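Local coordinates for protein diol-dehydratase (Roseburia inulinivorans, PDB 5I2A) that dehydrates 1,2-propanediol as a B12-independent glycyl radical enzyme, a lyase of the pyruvate formate lyase-like family, at residues Phe456-Pro461 against Lys498-Asn503; Glu463-Asn468 against Glu494-Gln499; Ile558-Asp563 against Pro718-Val723; Glu588-Lys593 against Thr706-Asp711. One frame throughout, in Å; residues are numbered along the deposited sequence.

Contact 1 (Phe456-Pro461 against Lys498-Asn503)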
loop_
_atom_site.group_PDB
_atom_site.type_symbol
_atom_site.label_atom_id
_atom_site.label_comp_id
_atom_site.label_asym_id
_atom_site.label_seq_id
_atom_site.Cartn_x
_atom_site.Cartn_y
_atom_site.Cartn_z
ATOM N N PHE A 456 -19.080 -13.057 17.485
ATOM C CA PHE A 456 -19.078 -14.464 17.104
ATOM C C PHE A 456 -20.119 -15.232 17.910
ATOM O O PHE A 456 -20.083 -15.231 19.143
ATOM C CB PHE A 456 -17.688 -15.080 17.324
ATOM C CG PHE A 456 -17.554 -16.513 16.850
ATOM C CD1 PHE A 456 -17.962 -17.576 17.655
ATOM C CD2 PHE A 456 -16.986 -16.796 15.613
ATOM C CE1 PHE A 456 -17.804 -18.899 17.227
ATOM C CE2 PHE A 456 -16.829 -18.121 15.172
ATOM C CZ PHE A 456 -17.239 -19.170 15.982
ATOM N N ASN A 457 -21.020 -15.911 17.205
ATOM C CA ASN A 457 -22.094 -16.663 17.852
ATOM C C ASN A 457 -21.648 -18.100 18.134
ATOM O O ASN A 457 -21.614 -18.924 17.227
ATOM C CB ASN A 457 -23.353 -16.647 16.965
ATOM C CG ASN A 457 -24.580 -17.232 17.664
ATOM O OD1 ASN A 457 -24.460 -18.027 18.594
ATOM N ND2 ASN A 457 -25.768 -16.821 17.217
ATOM N N MET A 458 -21.320 -18.399 19.386
ATOM C CA MET A 458 -20.820 -19.727 19.735
ATOM C C MET A 458 -21.914 -20.794 19.637
ATOM O O MET A 458 -21.605 -21.976 19.618
ATOM C CB MET A 458 -20.202 -19.741 21.147
ATOM C CG MET A 458 -19.059 -18.727 21.350
ATOM S SD MET A 458 -18.495 -18.624 23.066
ATOM C CE MET A 458 -18.147 -20.339 23.382
ATOM N N CYS A 459 -23.178 -20.387 19.557
ATOM C CA CYS A 459 -24.257 -21.355 19.364
ATOM C C CYS A 459 -24.385 -21.867 17.920
ATOM O O CYS A 459 -24.938 -22.946 17.690
ATOM C CB CYS A 459 -25.604 -20.752 19.793
ATOM S SG CYS A 459 -25.735 -20.416 21.544
ATOM N N ARG A 460 -23.929 -21.090 16.939
ATOM C CA ARG A 460 -24.127 -21.538 15.561
ATOM C C ARG A 460 -23.265 -22.778 15.229
ATOM O O ARG A 460 -23.778 -23.711 14.617
ATOM C CB ARG A 460 -23.894 -20.393 14.574
ATOM C CG ARG A 460 -24.975 -19.292 14.667
ATOM C CD ARG A 460 -25.839 -19.221 13.384
ATOM N NE ARG A 460 -26.673 -20.393 13.288
ATOM C CZ ARG A 460 -27.123 -20.958 12.177
ATOM N NH1 ARG A 460 -26.847 -20.473 10.971
ATOM N NH2 ARG A 460 -27.875 -22.040 12.301
ATOM N N PRO A 461 -21.979 -22.812 15.657
ATOM C CA PRO A 461 -21.230 -24.065 15.503
ATOM C C PRO A 461 -21.870 -25.248 16.225
ATOM O O PRO A 461 -21.720 -26.375 15.756
ATOM C CB PRO A 461 -19.862 -23.731 16.121
ATOM C CG PRO A 461 -19.705 -22.278 15.844
ATOM C CD PRO A 461 -21.097 -21.734 16.137
ATOM N N LYS A 498 -14.349 -28.690 16.557
ATOM C CA LYS A 498 -13.929 -28.493 15.170
ATOM C C LYS A 498 -14.808 -27.486 14.431
ATOM O O LYS A 498 -14.303 -26.695 13.641
ATOM C CB LYS A 498 -13.921 -29.824 14.405
ATOM C CG LYS A 498 -12.838 -30.835 14.823
ATOM C CD LYS A 498 -13.136 -32.186 14.166
ATOM C CE LYS A 498 -12.177 -33.280 14.582
ATOM N NZ LYS A 498 -12.664 -34.630 14.164
ATOM N N GLN A 499 -16.119 -27.529 14.664
ATOM C CA GLN A 499 -17.004 -26.522 14.092
ATOM C C GLN A 499 -16.577 -25.128 14.561
ATOM O O GLN A 499 -16.626 -24.169 13.804
ATOM C CB GLN A 499 -18.466 -26.772 14.477
ATOM C CG GLN A 499 -19.101 -27.967 13.802
ATOM C CD GLN A 499 -19.330 -27.730 12.329
ATOM O OE1 GLN A 499 -19.215 -26.604 11.838
ATOM N NE2 GLN A 499 -19.660 -28.784 11.617
ATOM N N MET A 500 -16.177 -25.034 15.823
ATOM C CA MET A 500 -15.746 -23.769 16.385
ATOM C C MET A 500 -14.463 -23.303 15.705
ATOM O O MET A 500 -14.390 -22.177 15.243
ATOM C CB MET A 500 -15.543 -23.894 17.896
ATOM C CG MET A 500 -16.863 -23.992 18.661
ATOM S SD MET A 500 -17.680 -22.388 18.812
ATOM C CE MET A 500 -16.692 -21.643 20.101
ATOM N N LEU A 501 -13.470 -24.188 15.638
ATOM C CA LEU A 501 -12.161 -23.842 15.093
ATOM C C LEU A 501 -12.262 -23.388 13.642
ATOM O O LEU A 501 -11.679 -22.377 13.266
ATOM C CB LEU A 501 -11.195 -25.022 15.215
ATOM C CG LEU A 501 -9.741 -24.751 14.821
ATOM C CD1 LEU A 501 -9.156 -23.587 15.605
ATOM C CD2 LEU A 501 -8.890 -26.002 15.000
ATOM N N TYR A 502 -13.018 -24.125 12.837
ATOM C CA TYR A 502 -13.201 -23.762 11.434
ATOM C C TYR A 502 -13.757 -22.347 11.275
ATOM O O TYR A 502 -13.230 -21.539 10.505
ATOM C CB TYR A 502 -14.131 -24.753 10.742
ATOM C CG TYR A 502 -14.355 -24.455 9.271
ATOM C CD1 TYR A 502 -13.369 -24.725 8.334
ATOM C CD2 TYR A 502 -15.549 -23.903 8.827
ATOM C CE1 TYR A 502 -13.571 -24.463 6.995
ATOM C CE2 TYR A 502 -15.760 -23.634 7.485
ATOM C CZ TYR A 502 -14.768 -23.915 6.576
ATOM O OH TYR A 502 -14.970 -23.662 5.240
ATOM N N ASN A 503 -14.817 -22.048 12.017
ATOM C CA ASN A 503 -15.477 -20.763 11.870
ATOM C C ASN A 503 -14.734 -19.614 12.548
ATOM O O ASN A 503 -14.808 -18.480 12.097
ATOM C CB ASN A 503 -16.909 -20.872 12.371
ATOM C CG ASN A 503 -17.788 -21.543 11.351
ATOM O OD1 ASN A 503 -18.120 -20.945 10.330
ATOM N ND2 ASN A 503 -18.123 -22.811 11.586
#
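A Met-aromatic contact joins Phe456, near the end of strand 454-457, to Met500 on the long helix 489-521. The sulfur lies beside the ring, not over it. Met500 SD is 3.8 Å from Phe456 CE1, and its direction from the ring centroid is 80° off the ring normal. On the other side of CZ, Phe456 CE2 meets the backbone of Asn503, 3.7 Å from Asn503 C. Asn503 O lies in the ring plane at this edge. Phe456 CG is anti to the backbone N (chi1 -175°), and the ring reaches the helix between Met500 and Asn503, about one turn apart.

The chain then turns from the strand into helix 459-467. Asn457 OD1 caps the turn by accepting from Cys459 N at 2.9 Å. This strand-turn-helix unit belongs to the pyruvate formate lyase-like region, and its strand pairs in parallel with strand 548-556.

Pro461, in the first turn of the helix, brings its ring to the same sulfur: Pro461 CG is 3.6 Å from Met500 SD. The Met500 chain bends at chi2 and chi3, and its methyl meets another methyl, with Met500 CE 3.8 Å from Met458 CE. Pro461 CB also packs on Gln499 CB. The amide of Asn503 turns back on its own helix, where Asn503 ND2 donates to Gln499 O at 3.0 Å. Tyr674 of helix 661-678 touches Phe456, Met458 and Met500.

Contact 2 (Glu463-Asn468 against Glu494-Gln499)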
loop_
_atom_site.group_PDB
_atom_site.type_symbol
_atom_site.label_atom_id
_atom_site.label_comp_id
_atom_site.label_asym_id
_atom_site.label_seq_id
_atom_site.Cartn_x
_atom_site.Cartn_y
_atom_site.Cartn_z
ATOM N N GLU A 463 -25.218 -25.700 16.586
ATOM C CA GLU A 463 -26.266 -26.095 15.650
ATOM C C GLU A 463 -25.697 -26.890 14.474
ATOM O O GLU A 463 -26.333 -27.823 13.999
ATOM C CB GLU A 463 -27.018 -24.878 15.132
ATOM C CG GLU A 463 -27.901 -24.218 16.170
ATOM C CD GLU A 463 -28.807 -23.165 15.560
ATOM O OE1 GLU A 463 -28.343 -22.035 15.309
ATOM O OE2 GLU A 463 -29.980 -23.477 15.307
ATOM N N MET A 464 -24.493 -26.538 14.025
ATOM C CA MET A 464 -23.872 -27.258 12.918
ATOM C C MET A 464 -23.493 -28.693 13.298
ATOM O O MET A 464 -23.429 -29.567 12.437
ATOM C CB MET A 464 -22.637 -26.513 12.401
ATOM C CG MET A 464 -22.948 -25.232 11.626
ATOM S SD MET A 464 -24.128 -25.400 10.252
ATOM C CE MET A 464 -25.664 -24.876 11.020
ATOM N N VAL A 465 -23.253 -28.955 14.575
ATOM C CA VAL A 465 -22.964 -30.333 14.959
ATOM C C VAL A 465 -24.206 -31.195 14.716
ATOM O O VAL A 465 -24.097 -32.304 14.200
ATOM C CB VAL A 465 -22.510 -30.460 16.424
ATOM C CG1 VAL A 465 -22.254 -31.932 16.779
ATOM C CG2 VAL A 465 -21.244 -29.650 16.651
ATOM N N PHE A 466 -25.380 -30.664 15.056
ATOM C CA PHE A 466 -26.639 -31.383 14.864
ATOM C C PHE A 466 -26.940 -31.586 13.385
ATOM O O PHE A 466 -27.420 -32.642 12.979
ATOM C CB PHE A 466 -27.809 -30.641 15.538
ATOM C CG PHE A 466 -27.877 -30.853 17.032
ATOM C CD1 PHE A 466 -28.473 -31.991 17.556
ATOM C CD2 PHE A 466 -27.340 -29.922 17.908
ATOM C CE1 PHE A 466 -28.537 -32.204 18.934
ATOM C CE2 PHE A 466 -27.392 -30.125 19.272
ATOM C CZ PHE A 466 -27.994 -31.273 19.793
ATOM N N SER A 467 -26.646 -30.570 12.585
ATOM C CA SER A 467 -27.024 -30.581 11.179
ATOM C C SER A 467 -25.903 -31.031 10.255
ATOM O O SER A 467 -26.039 -30.929 9.049
ATOM C CB SER A 467 -27.491 -29.195 10.752
ATOM O OG SER A 467 -26.379 -28.320 10.651
ATOM N N ASN A 468 -24.798 -31.512 10.821
ATOM C CA ASN A 468 -23.634 -31.909 10.024
ATOM C C ASN A 468 -23.220 -30.825 9.023
ATOM O O ASN A 468 -22.940 -31.098 7.847
ATOM C CB ASN A 468 -23.904 -33.233 9.295
ATOM C CG ASN A 468 -22.634 -33.864 8.741
ATOM O OD1 ASN A 468 -21.525 -33.523 9.149
ATOM N ND2 ASN A 468 -22.795 -34.800 7.819
ATOM N N GLU A 494 -15.930 -33.107 20.518
ATOM C CA GLU A 494 -14.881 -32.973 19.527
ATOM C C GLU A 494 -15.429 -32.396 18.219
ATOM O O GLU A 494 -14.797 -31.546 17.595
ATOM C CB GLU A 494 -14.203 -34.328 19.295
ATOM C CG GLU A 494 -13.151 -34.335 18.200
ATOM C CD GLU A 494 -11.986 -33.390 18.471
ATOM O OE1 GLU A 494 -11.788 -32.966 19.624
ATOM O OE2 GLU A 494 -11.258 -33.066 17.516
ATOM N N ALA A 495 -16.610 -32.845 17.812
ATOM C CA ALA A 495 -17.260 -32.268 16.644
ATOM C C ALA A 495 -17.523 -30.762 16.850
ATOM O O ALA A 495 -17.302 -29.955 15.944
ATOM C CB ALA A 495 -18.561 -33.005 16.344
ATOM N N TYR A 496 -17.986 -30.394 18.043
ATOM C CA TYR A 496 -18.225 -28.992 18.363
ATOM C C TYR A 496 -16.925 -28.193 18.336
ATOM O O TYR A 496 -16.889 -27.087 17.794
ATOM C CB TYR A 496 -18.902 -28.844 19.725
ATOM C CG TYR A 496 -19.131 -27.403 20.135
ATOM C CD1 TYR A 496 -19.867 -26.535 19.335
ATOM C CD2 TYR A 496 -18.618 -26.914 21.320
ATOM C CE1 TYR A 496 -20.080 -25.211 19.717
ATOM C CE2 TYR A 496 -18.820 -25.594 21.705
ATOM C CZ TYR A 496 -19.545 -24.754 20.905
ATOM O OH TYR A 496 -19.725 -23.460 21.296
ATOM N N ARG A 497 -15.860 -28.761 18.902
ATOM C CA ARG A 497 -14.557 -28.084 18.907
ATOM C C ARG A 497 -14.133 -27.749 17.472
ATOM O O ARG A 497 -13.654 -26.643 17.196
ATOM C CB ARG A 497 -13.484 -28.935 19.595
ATOM C CG ARG A 497 -12.166 -28.193 19.852
ATOM C CD ARG A 497 -11.045 -29.131 20.306
ATOM N NE ARG A 497 -10.697 -30.092 19.267
ATOM C CZ ARG A 497 -9.883 -29.835 18.248
ATOM N NH1 ARG A 497 -9.322 -28.641 18.123
ATOM N NH2 ARG A 497 -9.621 -30.774 17.355
ATOM N N LYS A 498 -14.349 -28.690 16.557
ATOM C CA LYS A 498 -13.929 -28.493 15.170
ATOM C C LYS A 498 -14.808 -27.486 14.431
ATOM O O LYS A 498 -14.303 -26.695 13.641
ATOM C CB LYS A 498 -13.921 -29.824 14.405
ATOM C CG LYS A 498 -12.838 -30.835 14.823
ATOM C CD LYS A 498 -13.136 -32.186 14.166
ATOM C CE LYS A 498 -12.177 -33.280 14.582
ATOM N NZ LYS A 498 -12.664 -34.630 14.164
ATOM N N GLN A 499 -16.119 -27.529 14.664
ATOM C CA GLN A 499 -17.004 -26.522 14.092
ATOM C C GLN A 499 -16.577 -25.128 14.561
ATOM O O GLN A 499 -16.626 -24.169 13.804
ATOM C CB GLN A 499 -18.466 -26.772 14.477
ATOM C CG GLN A 499 -19.101 -27.967 13.802
ATOM C CD GLN A 499 -19.330 -27.730 12.329
ATOM O OE1 GLN A 499 -19.215 -26.604 11.838
ATOM N NE2 GLN A 499 -19.660 -28.784 11.617
#
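Val465 and Gln499 carry a buried, mainly apolar helix-helix contact between helix 459-467 and the long helix 489-521. The local axes approach to 9.2 Å, with 118° between their N-to-C directions. The short helix therefore runs steeply across the long one.

Val465 uses both of its methyls. CG1 is anti to the backbone N (chi1 179°) and reaches Ala495, with Val465 CG1 3.9 Å from Ala495 CB. The other branch presses on the helix backbone: Val465 CG2 is 3.5 Å from Tyr496 CA. Val465 CG2 also lies 3.9 Å from Gln499 CG. Val465 thus meets three residues within just over one turn.

Met464 meets the amide end of Gln499 with its CB, and the two side chains cross at about a right angle. Met464 CB is 3.5 Å from Gln499 OE1. The polar end of Gln499 is satisfied by the nearby loop, where OE1 bonds to Ser477 OG and NE2 to Ile478 O and Thr480 OG1. Phe486 adds apolar cover to Val465 and Ala495.

Elsewhere on the long helix, Arg497 grips Glu494 side-on, with NE and NH2 each bonded to one carboxylate oxygen. Arg497 NH2 is 2.8 Å from Glu494 OE2. The short helix ends in a Schellman motif at Asn468, which has positive phi. This is a steep helix-helix crossing within the pyruvate formate lyase-like region, a short capped helix packed on a long one.

Contact 3 (Ile558-Asp563 against Pro718-Val723)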
loop_
_atom_site.group_PDB
_atom_site.type_symbol
_atom_site.label_atom_id
_atom_site.label_comp_id
_atom_site.label_asym_id
_atom_site.label_seq_id
_atom_site.Cartn_x
_atom_site.Cartn_y
_atom_site.Cartn_z
ATOM N N ILE A 558 -21.907 -18.364 25.981
ATOM C CA ILE A 558 -21.267 -19.371 26.837
ATOM C C ILE A 558 -22.271 -20.145 27.725
ATOM O O ILE A 558 -22.205 -21.375 27.799
ATOM C CB ILE A 558 -20.192 -18.740 27.730
ATOM C CG1 ILE A 558 -18.909 -18.546 26.930
ATOM C CG2 ILE A 558 -19.878 -19.637 28.902
ATOM C CD1 ILE A 558 -17.760 -17.995 27.745
ATOM N N ALA A 559 -23.192 -19.443 28.386
ATOM C CA ALA A 559 -24.189 -20.126 29.226
ATOM C C ALA A 559 -25.038 -21.093 28.398
ATOM O O ALA A 559 -25.274 -22.233 28.806
ATOM C CB ALA A 559 -25.103 -19.107 29.958
ATOM N N ASN A 560 -25.502 -20.627 27.241
ATOM C CA ASN A 560 -26.345 -21.450 26.376
ATOM C C ASN A 560 -25.604 -22.709 25.939
ATOM O O ASN A 560 -26.159 -23.802 25.988
ATOM C CB ASN A 560 -26.811 -20.663 25.149
ATOM C CG ASN A 560 -27.503 -19.368 25.521
ATOM O OD1 ASN A 560 -26.924 -18.293 25.403
ATOM N ND2 ASN A 560 -28.741 -19.470 26.000
ATOM N N VAL A 561 -24.345 -22.546 25.542
ATOM C CA VAL A 561 -23.518 -23.665 25.094
ATOM C C VAL A 561 -23.248 -24.653 26.231
ATOM O O VAL A 561 -23.375 -25.856 26.051
ATOM C CB VAL A 561 -22.167 -23.172 24.499
ATOM C CG1 VAL A 561 -21.200 -24.332 24.267
ATOM C CG2 VAL A 561 -22.407 -22.416 23.213
ATOM N N ALA A 562 -22.899 -24.140 27.405
ATOM C CA ALA A 562 -22.589 -25.002 28.535
ATOM C C ALA A 562 -23.794 -25.851 28.927
ATOM O O ALA A 562 -23.681 -27.067 29.103
ATOM C CB ALA A 562 -22.134 -24.183 29.725
ATOM N N ASP A 563 -24.936 -25.197 29.082
ATOM C CA ASP A 563 -26.154 -25.887 29.471
ATOM C C ASP A 563 -26.592 -26.864 28.384
ATOM O O ASP A 563 -27.040 -27.974 28.686
ATOM C CB ASP A 563 -27.259 -24.886 29.771
ATOM C CG ASP A 563 -27.065 -24.175 31.111
ATOM O OD1 ASP A 563 -26.481 -24.773 32.041
ATOM O OD2 ASP A 563 -27.501 -23.016 31.225
ATOM N N PRO A 718 -33.182 -14.335 22.494
ATOM C CA PRO A 718 -31.800 -13.874 22.713
ATOM C C PRO A 718 -30.890 -14.954 23.288
ATOM O O PRO A 718 -31.372 -15.833 23.995
ATOM C CB PRO A 718 -31.965 -12.722 23.717
ATOM C CG PRO A 718 -33.368 -12.194 23.443
ATOM C CD PRO A 718 -34.172 -13.421 23.107
ATOM N N VAL A 719 -29.602 -14.911 22.958
ATOM C CA VAL A 719 -28.635 -15.728 23.688
ATOM C C VAL A 719 -28.211 -14.941 24.928
ATOM O O VAL A 719 -28.597 -13.792 25.080
ATOM C CB VAL A 719 -27.409 -16.105 22.822
ATOM C CG1 VAL A 719 -27.835 -17.009 21.689
ATOM C CG2 VAL A 719 -26.720 -14.867 22.292
ATOM N N ALA A 720 -27.442 -15.558 25.817
ATOM C CA ALA A 720 -27.003 -14.896 27.048
ATOM C C ALA A 720 -26.160 -13.643 26.800
ATOM O O ALA A 720 -25.511 -13.494 25.769
ATOM C CB ALA A 720 -26.216 -15.875 27.923
ATOM N N ASP A 721 -26.199 -12.730 27.756
ATOM C CA ASP A 721 -25.399 -11.523 27.680
ATOM C C ASP A 721 -24.116 -11.720 28.460
ATOM O O ASP A 721 -24.147 -11.829 29.678
ATOM C CB ASP A 721 -26.177 -10.316 28.218
ATOM C CG ASP A 721 -26.830 -10.590 29.575
ATOM O OD1 ASP A 721 -27.505 -11.622 29.723
ATOM O OD2 ASP A 721 -26.672 -9.767 30.490
ATOM N N GLY A 722 -22.993 -11.786 27.755
ATOM C CA GLY A 722 -21.694 -11.927 28.389
ATOM C C GLY A 722 -21.367 -13.321 28.887
ATOM O O GLY A 722 -21.679 -14.305 28.226
ATOM N N VAL A 723 -20.733 -13.398 30.056
ATOM C CA VAL A 723 -20.351 -14.679 30.642
ATOM C C VAL A 723 -21.289 -15.109 31.774
ATOM O O VAL A 723 -21.107 -16.169 32.347
ATOM C CB VAL A 723 -18.886 -14.649 31.187
ATOM C CG1 VAL A 723 -17.920 -14.378 30.060
ATOM C CG2 VAL A 723 -18.732 -13.602 32.266
HETATM O O HOH W 1 -20.230 -15.755 26.032
HETATM O O HOH W 2 -23.095 -16.504 29.198
#
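Asn560 OD1 accepts a hydrogen bond from Ala720 N at 2.8 Å. The bond is nearly straight, with an N-H...O angle of 170°, and it lies in the carbonyl plane on a lone pair of the amide oxygen. Chi1 of -54° places Asn560 CG beside the backbone N, and chi2 of 104° turns OD1 to Ala720 N. The same oxygen also touches carbon: Asn560 OD1 is 3.4 Å from Val719 CB. The Asn560 and Val719 side chains cross at about a right angle.

Next to this bond two small side chains meet, with Ala559 CB 4.0 Å from Ala720 CB. Farther along, Ile558 CD1 and Val723 CG1 make a looser apolar contact at 4.3 Å.

Water meets the N-H groups of Ile558 and Ala559 in the first turn of helix 558-574. The water that accepts from Ala559 N donates to Gly722 O at 2.8 Å, a complete bridge. The water that accepts from Ile558 N lies near the same carbonyl oxygen.

Outward, Asn560 ND2 bonds to Asp711 OD2, which holds the other end of the amide. Asn699 ND2 bonds to Val719 O, and Tyr656 OH to Val723 O. Ala671 of helix 661-678 touches Ile558.

The loop 718-723 is thus tied to the helix start by one direct bond and one clear water bridge. With both ends of its amide engaged, Asn560 has a fixed flip, its oxygen turned to the loop and its nitrogen to the carboxylate. Accepting from a helix N-terminal N-H would be expected to make the water on Ala559 N a somewhat better donor to Gly722 O.

Contact 4 (Glu588-Lys593 against Thr706-Asp711)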
loop_
_atom_site.group_PDB
_atom_site.type_symbol
_atom_site.label_atom_id
_atom_site.label_comp_id
_atom_site.label_asym_id
_atom_site.label_seq_id
_atom_site.Cartn_x
_atom_site.Cartn_y
_atom_site.Cartn_z
ATOM N N GLU A 588 -35.528 -28.770 15.948
ATOM C CA GLU A 588 -36.036 -28.307 14.668
ATOM C C GLU A 588 -37.461 -27.782 14.792
ATOM O O GLU A 588 -37.816 -26.798 14.154
ATOM C CB GLU A 588 -35.985 -29.432 13.631
ATOM C CG GLU A 588 -34.579 -29.827 13.208
ATOM C CD GLU A 588 -34.556 -31.082 12.344
ATOM O OE1 GLU A 588 -35.591 -31.776 12.274
ATOM O OE2 GLU A 588 -33.506 -31.367 11.733
ATOM N N MET A 589 -38.258 -28.433 15.636
ATOM C CA MET A 589 -39.666 -28.086 15.824
ATOM C C MET A 589 -39.924 -27.148 17.018
ATOM O O MET A 589 -41.068 -27.017 17.482
ATOM C CB MET A 589 -40.494 -29.368 15.993
ATOM C CG MET A 589 -40.481 -30.285 14.784
ATOM S SD MET A 589 -41.187 -29.453 13.359
ATOM C CE MET A 589 -42.714 -28.834 14.025
ATOM N N ASN A 590 -38.871 -26.494 17.507
ATOM C CA ASN A 590 -38.996 -25.541 18.614
ATOM C C ASN A 590 -39.731 -26.140 19.816
ATOM O O ASN A 590 -40.563 -25.486 20.435
ATOM C CB ASN A 590 -39.710 -24.271 18.149
ATOM C CG ASN A 590 -39.499 -23.101 19.094
ATOM O OD1 ASN A 590 -38.498 -23.039 19.806
ATOM N ND2 ASN A 590 -40.448 -22.162 19.105
ATOM N N TYR A 591 -39.416 -27.397 20.117
ATOM C CA TYR A 591 -39.987 -28.103 21.253
ATOM C C TYR A 591 -41.528 -28.190 21.179
ATOM O O TYR A 591 -42.197 -28.327 22.195
ATOM C CB TYR A 591 -39.565 -27.421 22.554
ATOM C CG TYR A 591 -38.090 -27.535 22.900
ATOM C CD1 TYR A 591 -37.547 -28.739 23.325
ATOM C CD2 TYR A 591 -37.253 -26.433 22.842
ATOM C CE1 TYR A 591 -36.210 -28.848 23.660
ATOM C CE2 TYR A 591 -35.904 -26.528 23.188
ATOM C CZ TYR A 591 -35.390 -27.738 23.594
ATOM O OH TYR A 591 -34.060 -27.856 23.940
ATOM N N GLY A 592 -42.074 -28.096 19.973
ATOM C CA GLY A 592 -43.514 -28.100 19.782
ATOM C C GLY A 592 -44.199 -26.800 20.175
ATOM O O GLY A 592 -45.411 -26.764 20.310
ATOM N N LYS A 593 -43.437 -25.722 20.338
ATOM C CA LYS A 593 -44.019 -24.457 20.783
ATOM C C LYS A 593 -44.470 -23.556 19.635
ATOM O O LYS A 593 -44.932 -22.443 19.865
ATOM C CB LYS A 593 -43.021 -23.695 21.662
ATOM C CG LYS A 593 -42.512 -24.485 22.856
ATOM C CD LYS A 593 -43.554 -24.563 23.956
ATOM C CE LYS A 593 -43.055 -25.403 25.127
ATOM N NZ LYS A 593 -43.947 -25.286 26.316
ATOM N N THR A 706 -30.530 -17.706 15.657
ATOM C CA THR A 706 -30.169 -18.970 16.258
ATOM C C THR A 706 -31.418 -19.789 16.500
ATOM O O THR A 706 -32.352 -19.303 17.142
ATOM C CB THR A 706 -29.436 -18.742 17.588
ATOM O OG1 THR A 706 -28.334 -17.854 17.362
ATOM C CG2 THR A 706 -28.959 -20.051 18.195
ATOM N N GLY A 707 -31.439 -21.019 16.002
ATOM C CA GLY A 707 -32.539 -21.924 16.314
ATOM C C GLY A 707 -32.609 -22.292 17.795
ATOM O O GLY A 707 -31.790 -21.853 18.617
ATOM N N ALA A 708 -33.594 -23.104 18.143
ATOM C CA ALA A 708 -33.718 -23.597 19.512
ATOM C C ALA A 708 -32.473 -24.377 19.926
ATOM O O ALA A 708 -31.867 -25.066 19.108
ATOM C CB ALA A 708 -34.948 -24.467 19.646
ATOM N N THR A 709 -32.102 -24.288 21.198
ATOM C CA THR A 709 -30.908 -24.985 21.672
ATOM C C THR A 709 -31.234 -25.944 22.825
ATOM O O THR A 709 -32.251 -25.784 23.491
ATOM C CB THR A 709 -29.819 -23.971 22.091
ATOM O OG1 THR A 709 -30.409 -22.920 22.861
ATOM C CG2 THR A 709 -29.189 -23.365 20.839
ATOM N N PRO A 710 -30.382 -26.962 23.038
ATOM C CA PRO A 710 -30.638 -28.017 24.025
ATOM C C PRO A 710 -30.660 -27.546 25.477
ATOM O O PRO A 710 -30.993 -28.355 26.342
ATOM C CB PRO A 710 -29.464 -28.987 23.820
ATOM C CG PRO A 710 -28.963 -28.730 22.477
ATOM C CD PRO A 710 -29.210 -27.280 22.202
ATOM N N ASP A 711 -30.299 -26.290 25.738
ATOM C CA ASP A 711 -30.418 -25.726 27.082
ATOM C C ASP A 711 -31.882 -25.448 27.405
ATOM O O ASP A 711 -32.229 -25.201 28.558
ATOM C CB ASP A 711 -29.569 -24.444 27.230
ATOM C CG ASP A 711 -29.969 -23.339 26.250
ATOM O OD1 ASP A 711 -30.578 -23.648 25.205
ATOM O OD2 ASP A 711 -29.660 -22.161 26.522
#
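Tyr591 reaches across to the loop 706-711 with its hydroxyl, and Thr709 O lies in the plane of its ring, at the edge. Tyr591 OH donates to Thr709 O at 2.8 Å. The donor stands above the carbonyl plane of Thr709, 42° out of it, and the C=O...O angle is 122°. The hydroxyl also rests on the next residue, with Tyr591 OH 3.4 Å from Pro710 CA. Tyr591 CG lies beside the backbone N, anti to the carbonyl carbon (chi1 -68°). Ala708 CB lies obliquely to the ring, 4.2 Å from Tyr591 CE2.

Asn590 approaches the same alanine from beside the tyrosine. Asn590 OD1 is 3.8 Å from Ala708 CB, a plain contact. Its polar partners lie elsewhere: the oxygen accepts from Ala715 N, while ND2 bonds to Gly594 O.

Both residues follow the end of helix 580-588, which closes in a Schellman motif with Asn590, at positive phi, as the C-prime residue. Leu714 of a loop and Ile650 of helix 637-651 touch Tyr591.

Within the loop 706-711, Thr709 OG1 donates to Asp711 OD1. The modelled separation is shorter than usual and should not be read as exact.

One tyrosine hydroxyl thus supplies the direct hydrogen bond between the two segments, giving a partner to the backbone carbonyl of a buried residue. The Asp711 side chain takes bonds from Thr709 OG1 and Arg713 N on one oxygen and from Asn560 ND2 on the other, which is consistent with a charged carboxylate.

Contacts 1 and 2 are adjoining parts of one interface between helices 459-467 and 489-521, with centres 8 Å apart. Tyr496 OH, from contact 2, lies 2.9 Å from Met458 O of contact 1, a probable hydrogen bond. Contact 1 reaches contact 4 through Asn457 ND2 and Thr706 OG1, 2.8 Å apart. Its Cys459 SG also packs on contact 3, 3.8 Å from Asn560 CB. Contact 4 is nested inside the chain loop closed by contact 3. The two join where Asn560 ND2 lies 2.9 Å from Asp711 OD2. Bound PEG, probably from crystallisation, lies about 5 Å from the side chain of Asn560 and about 5 Å from that of Asp711.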